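Long-range contacts in cadherin-23 (Mus musculus, PDB 5UZ8), which probably serves as a calcium-dependent adhesion filament of inner-ear hair cells, carrying force in the mechanotransduction that underlies hearing: residues A[77-82]-A[104-109]; A[23-28]-A[71-76]. One frame throughout, in Å; residues are numbered along the deposited sequence. Where two conformers were deposited one is given.

Interaction 1. Residues A[77-82]-A[104-109]. With CA (calcium ion), chain J; CA (calcium ion), chain K.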
ATOM      1  N   GLU A  77       0.222  22.378 -13.598  1.00 16.43           N
ATOM      2  CA  GLU A  77       0.422  21.094 -14.234  1.00 17.89           C
ATOM      3  C   GLU A  77       0.189  21.123 -15.761  1.00 18.99           C
ATOM      4  O   GLU A  77       0.571  20.172 -16.426  1.00 20.10           O
ATOM      5  CB  GLU A  77      -0.392  19.996 -13.537  1.00 18.30           C
ATOM      6  CG  GLU A  77       0.203  19.529 -12.218  1.00 18.28           C
ATOM      7  CD  GLU A  77       0.260  20.585 -11.108  1.00 17.36           C
ATOM      8  OE1 GLU A  77       1.377  20.835 -10.663  1.00 16.83           O
ATOM      9  OE2 GLU A  77      -0.778  21.136 -10.640  1.00 16.35           O
ATOM     10  N   GLU A  78      -0.377  22.230 -16.294  1.00 18.94           N
ATOM     11  CA  GLU A  78      -0.566  22.428 -17.745  0.50 19.66           C
ATOM     12  C   GLU A  78       0.291  23.559 -18.308  1.00 18.76           C
ATOM     13  O   GLU A  78       0.739  23.482 -19.447  1.00 18.92           O
ATOM     14  CB  GLU A  78      -2.035  22.748 -18.047  0.50 20.36           C
ATOM     15  CG  GLU A  78      -2.991  21.615 -17.726  0.50 21.92           C
ATOM     16  CD  GLU A  78      -2.680  20.356 -18.511  0.50 23.92           C
ATOM     17  OE1 GLU A  78      -2.053  20.457 -19.589  0.50 26.21           O
ATOM     18  OE2 GLU A  78      -3.046  19.258 -18.053  0.50 26.02           O
ATOM     19  N   VAL A  79       0.495  24.611 -17.519  1.00 17.61           N
ATOM     20  CA  VAL A  79       1.127  25.849 -17.987  1.00 17.27           C
ATOM     21  C   VAL A  79       2.131  26.373 -16.962  1.00 16.60           C
ATOM     22  O   VAL A  79       1.773  26.583 -15.817  1.00 15.54           O
ATOM     23  CB  VAL A  79       0.047  26.927 -18.186  1.00 16.86           C
ATOM     24  CG1 VAL A  79       0.648  28.282 -18.549  1.00 17.02           C
ATOM     25  CG2 VAL A  79      -0.996  26.459 -19.201  1.00 17.48           C
ATOM     26  N   HIS A  80       3.370  26.607 -17.401  1.00 17.01           N
ATOM     27  CA  HIS A  80       4.398  27.211 -16.531  1.00 17.40           C
ATOM     28  C   HIS A  80       4.568  28.718 -16.707  1.00 17.38           C
ATOM     29  O   HIS A  80       5.028  29.384 -15.784  1.00 18.42           O
ATOM     30  CB  HIS A  80       5.747  26.488 -16.697  1.00 18.23           C
ATOM     31  CG  HIS A  80       5.755  25.076 -16.186  1.00 18.90           C
ATOM     32  ND1 HIS A  80       6.819  24.221 -16.382  1.00 20.05           N
ATOM     33  CD2 HIS A  80       4.834  24.379 -15.481  1.00 18.78           C
ATOM     34  CE1 HIS A  80       6.547  23.052 -15.822  1.00 21.10           C
ATOM     35  NE2 HIS A  80       5.336  23.113 -15.290  1.00 20.02           N
ATOM     36  N   TRP A  81       4.223  29.258 -17.880  1.00 18.09           N
ATOM     37  CA  TRP A  81       4.391  30.676 -18.177  1.00 18.37           C
ATOM     38  C   TRP A  81       3.167  31.213 -18.929  1.00 17.90           C
ATOM     39  O   TRP A  81       2.688  30.581 -19.857  1.00 17.32           O
ATOM     40  CB  TRP A  81       5.658  30.886 -19.031  1.00 19.92           C
ATOM     41  CG  TRP A  81       6.902  30.627 -18.235  1.00 21.48           C
ATOM     42  CD1 TRP A  81       7.543  29.456 -18.105  1.00 22.92           C
ATOM     43  CD2 TRP A  81       7.609  31.574 -17.427  1.00 21.97           C
ATOM     44  NE1 TRP A  81       8.639  29.588 -17.249  1.00 23.64           N
ATOM     45  CE2 TRP A  81       8.690  30.891 -16.823  1.00 23.37           C
ATOM     46  CE3 TRP A  81       7.449  32.949 -17.171  1.00 22.21           C
ATOM     47  CZ2 TRP A  81       9.595  31.523 -15.976  1.00 23.75           C
ATOM     48  CZ3 TRP A  81       8.360  33.588 -16.314  1.00 22.62           C
ATOM     49  CH2 TRP A  81       9.413  32.874 -15.731  1.00 23.72           C
ATOM     50  N   LEU A  82       2.643  32.349 -18.495  1.00 17.36           N
ATOM     51  CA  LEU A  82       1.651  33.085 -19.282  1.00 17.83           C
ATOM     52  C   LEU A  82       2.367  34.303 -19.854  1.00 18.63           C
ATOM     53  O   LEU A  82       2.661  35.247 -19.116  1.00 18.05           O
ATOM     54  CB  LEU A  82       0.475  33.533 -18.431  1.00 18.07           C
ATOM     55  CG  LEU A  82      -0.377  32.404 -17.860  1.00 18.15           C
ATOM     56  CD1 LEU A  82      -1.416  32.929 -16.882  1.00 18.13           C
ATOM     57  CD2 LEU A  82      -0.989  31.592 -18.985  1.00 19.45           C
ATOM     58  N   LEU A 104       4.550  36.096 -17.064  1.00 15.32           N
ATOM     59  CA  LEU A 104       4.026  35.705 -15.770  1.00 15.34           C
ATOM     60  C   LEU A 104       4.480  34.294 -15.435  1.00 15.59           C
ATOM     61  O   LEU A 104       4.198  33.338 -16.174  1.00 15.28           O
ATOM     62  CB  LEU A 104       2.493  35.814 -15.712  1.00 15.54           C
ATOM     63  CG  LEU A 104       1.899  37.167 -16.033  1.00 16.06           C
ATOM     64  CD1 LEU A 104       0.369  37.059 -15.993  1.00 16.40           C
ATOM     65  CD2 LEU A 104       2.414  38.244 -15.101  1.00 16.48           C
ATOM     66  N   GLU A 105       5.190  34.181 -14.323  1.00 15.54           N
ATOM     67  CA  GLU A 105       5.824  32.941 -13.885  1.00 16.52           C
ATOM     68  C   GLU A 105       4.833  32.201 -12.996  1.00 15.19           C
ATOM     69  O   GLU A 105       4.518  32.652 -11.901  1.00 14.42           O
ATOM     70  CB  GLU A 105       7.089  33.277 -13.101  1.00 18.32           C
ATOM     71  CG  GLU A 105       7.901  32.098 -12.565  1.00 20.17           C
ATOM     72  CD  GLU A 105       9.224  32.551 -11.957  1.00 22.68           C
ATOM     73  OE1 GLU A 105       9.437  33.761 -11.758  1.00 24.23           O
ATOM     74  OE2 GLU A 105      10.072  31.704 -11.698  1.00 25.69           O
ATOM     75  N   ILE A 106       4.307  31.090 -13.485  1.00 14.97           N
ATOM     76  CA  ILE A 106       3.316  30.349 -12.709  1.00 14.54           C
ATOM     77  C   ILE A 106       4.026  29.565 -11.594  1.00 14.76           C
ATOM     78  O   ILE A 106       5.070  28.948 -11.819  1.00 15.50           O
ATOM     79  CB  ILE A 106       2.441  29.449 -13.610  1.00 14.83           C
ATOM     80  CG1 ILE A 106       1.827  30.244 -14.767  1.00 15.15           C
ATOM     81  CG2 ILE A 106       1.326  28.807 -12.812  1.00 14.79           C
ATOM     82  CD1 ILE A 106       1.165  31.533 -14.321  1.00 15.01           C
ATOM     83  N   VAL A 107       3.445  29.587 -10.395  1.00 14.55           N
ATOM     84  CA  VAL A 107       4.045  28.968  -9.210  1.00 14.96           C
ATOM     85  C   VAL A 107       3.207  27.756  -8.839  1.00 14.48           C
ATOM     86  O   VAL A 107       1.979  27.851  -8.714  1.00 13.73           O
ATOM     87  CB  VAL A 107       4.046  29.946  -8.046  1.00 15.32           C
ATOM     88  CG1 VAL A 107       4.597  29.304  -6.779  1.00 16.73           C
ATOM     89  CG2 VAL A 107       4.862  31.176  -8.421  1.00 16.01           C
ATOM     90  N   ASP A 108       3.877  26.621  -8.689  1.00 14.44           N
ATOM     91  CA  ASP A 108       3.232  25.370  -8.297  1.00 14.51           C
ATOM     92  C   ASP A 108       2.713  25.489  -6.867  1.00 14.49           C
ATOM     93  O   ASP A 108       3.431  25.961  -5.964  1.00 14.83           O
ATOM     94  CB  ASP A 108       4.288  24.256  -8.381  1.00 15.32           C
ATOM     95  CG  ASP A 108       3.769  22.864  -8.051  1.00 15.95           C
ATOM     96  OD1 ASP A 108       2.606  22.519  -8.398  1.00 15.43           O
ATOM     97  OD2 ASP A 108       4.591  22.074  -7.504  1.00 16.63           O
ATOM     98  N   ILE A 109       1.502  25.010  -6.647  1.00 14.41           N
ATOM     99  CA  ILE A 109       0.985  24.748  -5.291  1.00 14.87           C
ATOM    100  C   ILE A 109       0.753  23.245  -5.126  1.00 15.11           C
ATOM    101  O   ILE A 109       0.671  22.503  -6.107  1.00 14.95           O
ATOM    102  CB  ILE A 109      -0.315  25.551  -4.962  1.00 14.82           C
ATOM    103  CG1 ILE A 109      -1.535  24.949  -5.647  1.00 14.58           C
ATOM    104  CG2 ILE A 109      -0.145  27.032  -5.292  1.00 14.40           C
ATOM    105  CD1 ILE A 109      -2.846  25.698  -5.426  1.00 14.73           C
TER
HETATM  106 CA    CA J2609       0.498  21.776  -8.471  1.00 14.33          CA
HETATM  107 CA    CA K2610      -2.780  22.204 -10.486  1.00 18.18          CA
HETATM  108  O   HOH W   1       6.965  28.826 -13.779  1.00 18.63           O
HETATM  109  O   HOH W   2      -3.727  20.045 -10.558  1.00 17.11           O
HETATM  110  O   HOH W   3      -5.039  22.976 -11.055  1.00 17.44           O
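The carbonyl oxygen of H80 is gripped twice, by the N-H of I106 (N to O 3.0 Å) and by water 1. The water gives its other hydrogen to I106 O at 2.7 Å, so it ties the last backbone atoms of the pairing together where the two chains begin to part. Beyond it, L82 and L104 exchange N-H···O=C bonds in both directions, and their side chains turn inward, where CD1 of L82 meets CD1 of I106.

W81 and E105 form the non-hydrogen-bonded pair on the outer face. E105 CA lies over one face of the W81 indole, 3.9 Å from the centroid of its six-membered ring, a CH-pi contact. With CG anti to the backbone N (chi1 -180°), the E105 chain runs extended alongside the ring, CB touching W81 CZ3 at 3.5 Å and CG and CD following over CH2 and CZ2; the carboxylate plane is 16° from that of the W81 ring, close to parallel. An alanine here, lacking CG and CD, would probably leave the CH2-CZ2 end of the W81 indole less supported and freer to rock, with only CA and CB of this residue still against it.

This is the antiparallel F-G hairpin of a cadherin repeat, and its open end delivers two calcium-binding motifs, the DYE sequence ending at E77 and the DIND linker starting at D108. E77 bends at chi2 (64°) and its carboxylate chelates the calcium ion of chain J through both oxygens. E77 OE2 also binds the calcium ion of chain K, at 2.3 Å, and so bridges the two ions. From the other segment D108 OD1 reaches the chain J ion at 2.2 Å, joined by I109 O; E21, D111 and D144 complete that site. The second carboxylate oxygen of D108, OD2, accepts a hydrogen bond from S145 N.

Interaction 2. Residues A[23-28]-A[71-76]. With CA (calcium ion), chain K.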
ATOM      1  N   ALA A  23      -5.198  30.938  -9.058  1.00 16.73           N
ATOM      2  CA  ALA A  23      -5.664  32.295  -8.813  1.00 16.92           C
ATOM      3  C   ALA A  23      -7.041  32.445  -9.452  1.00 16.88           C
ATOM      4  O   ALA A  23      -7.237  32.122 -10.650  1.00 16.78           O
ATOM      5  CB  ALA A  23      -4.697  33.293  -9.427  1.00 17.50           C
ATOM      6  N   THR A  24      -7.999  32.889  -8.668  1.00 16.61           N
ATOM      7  CA  THR A  24      -9.395  32.915  -9.142  1.00 16.89           C
ATOM      8  C   THR A  24      -9.612  34.016 -10.195  1.00 16.24           C
ATOM      9  O   THR A  24      -8.940  35.056 -10.173  1.00 15.15           O
ATOM     10  CB  THR A  24     -10.385  33.102  -7.964  1.00 18.03           C
ATOM     11  OG1 THR A  24      -9.939  34.182  -7.136  1.00 18.25           O
ATOM     12  CG2 THR A  24     -10.487  31.841  -7.138  1.00 18.91           C
ATOM     13  N   PRO A  25     -10.587  33.814 -11.104  1.00 16.07           N
ATOM     14  CA  PRO A  25     -10.859  34.861 -12.080  1.00 16.21           C
ATOM     15  C   PRO A  25     -11.109  36.206 -11.418  1.00 16.59           C
ATOM     16  O   PRO A  25     -11.739  36.287 -10.353  1.00 16.86           O
ATOM     17  CB  PRO A  25     -12.100  34.343 -12.827  1.00 17.33           C
ATOM     18  CG  PRO A  25     -12.003  32.864 -12.700  1.00 17.04           C
ATOM     19  CD  PRO A  25     -11.424  32.630 -11.324  1.00 16.68           C
ATOM     20  N   GLY A  26     -10.599  37.266 -12.034  1.00 16.54           N
ATOM     21  CA  GLY A  26     -10.672  38.613 -11.457  1.00 17.41           C
ATOM     22  C   GLY A  26      -9.490  39.020 -10.594  1.00 17.15           C
ATOM     23  O   GLY A  26      -9.349  40.187 -10.294  1.00 18.47           O
ATOM     24  N   THR A  27      -8.656  38.070 -10.196  1.00 16.25           N
ATOM     25  CA  THR A  27      -7.472  38.319  -9.389  1.00 16.05           C
ATOM     26  C   THR A  27      -6.476  39.143 -10.195  1.00 15.80           C
ATOM     27  O   THR A  27      -6.248  38.856 -11.384  1.00 14.59           O
ATOM     28  CB  THR A  27      -6.802  37.010  -8.964  1.00 15.70           C
ATOM     29  OG1 THR A  27      -7.701  36.275  -8.139  1.00 16.27           O
ATOM     30  CG2 THR A  27      -5.480  37.245  -8.164  1.00 15.78           C
ATOM     31  N   THR A  28      -5.919  40.172  -9.557  1.00 15.98           N
ATOM     32  CA  THR A  28      -4.932  41.009 -10.211  1.00 16.72           C
ATOM     33  C   THR A  28      -3.639  40.221 -10.340  1.00 15.80           C
ATOM     34  O   THR A  28      -3.115  39.690  -9.349  1.00 16.09           O
ATOM     35  CB  THR A  28      -4.673  42.310  -9.436  1.00 17.98           C
ATOM     36  OG1 THR A  28      -5.861  43.110  -9.437  1.00 19.07           O
ATOM     37  CG2 THR A  28      -3.535  43.103 -10.052  1.00 18.11           C
ATOM     38  N   ASN A  71      -8.442  35.587 -16.183  1.00 14.68           N
ATOM     39  CA  ASN A  71      -9.596  35.146 -16.922  1.00 16.08           C
ATOM     40  C   ASN A  71      -9.852  33.693 -16.516  1.00 16.70           C
ATOM     41  O   ASN A  71     -10.382  33.484 -15.437  1.00 16.68           O
ATOM     42  CB  ASN A  71      -9.415  35.392 -18.425  1.00 16.16           C
ATOM     43  CG  ASN A  71     -10.639  35.040 -19.242  1.00 17.13           C
ATOM     44  OD1 ASN A  71     -11.696  34.688 -18.706  1.00 17.65           O
ATOM     45  ND2 ASN A  71     -10.522  35.173 -20.568  1.00 17.33           N
ATOM     46  N   ARG A  72      -9.488  32.708 -17.340  0.62 17.07           N
ATOM     47  CA  ARG A  72      -9.530  31.338 -16.871  0.62 17.50           C
ATOM     48  C   ARG A  72      -8.468  31.145 -15.791  0.62 17.22           C
ATOM     49  O   ARG A  72      -7.411  31.786 -15.803  0.62 16.91           O
ATOM     50  CB  ARG A  72      -9.357  30.348 -18.021  0.62 18.12           C
ATOM     51  CG  ARG A  72     -10.557  30.353 -18.934  0.62 19.55           C
ATOM     52  CD  ARG A  72     -10.314  29.589 -20.214  0.62 20.72           C
ATOM     53  NE  ARG A  72     -11.526  29.614 -21.019  0.62 22.51           N
ATOM     54  CZ  ARG A  72     -11.956  30.649 -21.739  0.62 23.24           C
ATOM     55  NH1 ARG A  72     -11.246  31.792 -21.817  0.62 22.92           N
ATOM     56  NH2 ARG A  72     -13.112  30.522 -22.403  0.62 24.80           N
ATOM     57  N   THR A  73      -8.767  30.262 -14.845  1.00 17.68           N
ATOM     58  CA  THR A  73      -7.745  29.888 -13.864  0.50 17.31           C
ATOM     59  C   THR A  73      -6.682  29.016 -14.510  1.00 16.89           C
ATOM     60  O   THR A  73      -6.971  28.183 -15.346  1.00 17.72           O
ATOM     61  CB  THR A  73      -8.321  29.113 -12.677  0.50 18.20           C
ATOM     62  OG1 THR A  73      -9.043  27.968 -13.164  0.50 19.04           O
ATOM     63  CG2 THR A  73      -9.216  30.023 -11.894  0.50 18.71           C
ATOM     64  N   VAL A  74      -5.442  29.258 -14.121  1.00 15.72           N
ATOM     65  CA  VAL A  74      -4.289  28.551 -14.683  1.00 15.91           C
ATOM     66  C   VAL A  74      -3.889  27.389 -13.770  1.00 15.05           C
ATOM     67  O   VAL A  74      -4.040  27.464 -12.543  1.00 14.89           O
ATOM     68  CB  VAL A  74      -3.113  29.523 -14.908  1.00 15.92           C
ATOM     69  CG1 VAL A  74      -2.441  29.936 -13.606  1.00 15.70           C
ATOM     70  CG2 VAL A  74      -2.106  28.949 -15.883  1.00 16.42           C
ATOM     71  N   ASP A  75      -3.419  26.335 -14.406  1.00 15.51           N
ATOM     72  CA  ASP A  75      -2.987  25.104 -13.772  1.00 15.63           C
ATOM     73  C   ASP A  75      -1.486  24.907 -14.063  1.00 15.56           C
ATOM     74  O   ASP A  75      -1.093  24.732 -15.213  1.00 16.12           O
ATOM     75  CB  ASP A  75      -3.792  23.956 -14.382  1.00 16.47           C
ATOM     76  CG  ASP A  75      -3.463  22.588 -13.765  1.00 17.53           C
ATOM     77  OD1 ASP A  75      -2.652  22.488 -12.817  1.00 16.82           O
ATOM     78  OD2 ASP A  75      -4.021  21.599 -14.254  1.00 18.36           O
ATOM     79  N   TYR A  76      -0.660  24.905 -13.016  1.00 15.22           N
ATOM     80  CA  TYR A  76       0.775  24.707 -13.164  1.00 15.19           C
ATOM     81  C   TYR A  76       1.060  23.377 -13.846  1.00 16.43           C
ATOM     82  O   TYR A  76       2.012  23.264 -14.584  1.00 17.17           O
ATOM     83  CB  TYR A  76       1.503  24.751 -11.803  1.00 15.02           C
ATOM     84  CG  TYR A  76       2.996  24.632 -11.939  1.00 15.42           C
ATOM     85  CD1 TYR A  76       3.795  25.764 -12.244  1.00 15.32           C
ATOM     86  CD2 TYR A  76       3.630  23.405 -11.807  1.00 16.31           C
ATOM     87  CE1 TYR A  76       5.157  25.646 -12.378  1.00 16.04           C
ATOM     88  CE2 TYR A  76       4.991  23.301 -11.931  1.00 16.89           C
ATOM     89  CZ  TYR A  76       5.738  24.407 -12.229  1.00 16.90           C
ATOM     90  OH  TYR A  76       7.087  24.276 -12.359  1.00 18.06           O
TER
HETATM   91 CA    CA K2610      -2.780  22.204 -10.486  1.00 18.18          CA
HETATM   92  O   HOH W   4      -5.255  31.647 -12.567  1.00 19.83           O
HETATM   93  O   HOH W   2      -3.727  20.045 -10.558  1.00 17.11           O
HETATM   94  O   HOH W   3      -5.039  22.976 -11.055  1.00 17.44           O
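The puckered pyrrolidine ring of P25 turns one face to N71 O, and the CG2 methyl of T73 lies on the same side but out beyond the CD edge. N71 O sits over that face, 3.2 Å from P25 CB and from P25 CG, a contact of carbonyl oxygen with ring carbons. Two surface loops of a cadherin Greek-key sandwich meet here: one leads from strand 15-20 into strand 28-35, the other from strand 66-70 toward the calcium-binding DYE sequence.

P25 is held in place by a type II turn from T24 to T27. T24 O accepts both T27 N and T27 OG1, the hydroxyl at 2.7 Å and tilted 19° from the carbonyl plane. At the third position G26 takes a positive phi (92°), where a side-chain carbon would be jammed against the carbonyl oxygen of P25. Backbone bonds from G26 and T27 to A70 fasten the turn to the end of the neighbouring strand.

T73 was modelled in two conformers. In one of them, CG2 is anti to the carbonyl carbon and points between P25 CD and A23 O; because it belongs to an alternate copy, the closeness of those two approaches is doubtful. Further along, the segment turns to metal binding: D75 OD1 binds the calcium ion of chain K at 2.4 Å, while Y76 N donates to E21 OE2, a further ligand of that ion. Water 4 adds a polar link between the two segments, donating to A23 O at 2.8 Å and accepting from V74 N at 2.9 Å.

Overall arrangement
Interactions 1 and 2 follow one another along the chain and lie with their centres about 11 Å apart in the same repeat. The calcium ion of chain K joins them: residue D75 of 71-76 and residue E77 of 77-82 both bind it, and waters 2 and 3 fill further positions. Packing does the rest. Y76 lies against the 104-109 segment, with CE1 3.4 Å from I106 O and CD2 3.6 Å from D108 CB, while V74 CG2 meets V79 CB at 3.7 Å. Interaction 1 thus reaches the inter-repeat calcium sites directly, whereas the P25-T73 meeting stands farther back on the surface of the sandwich.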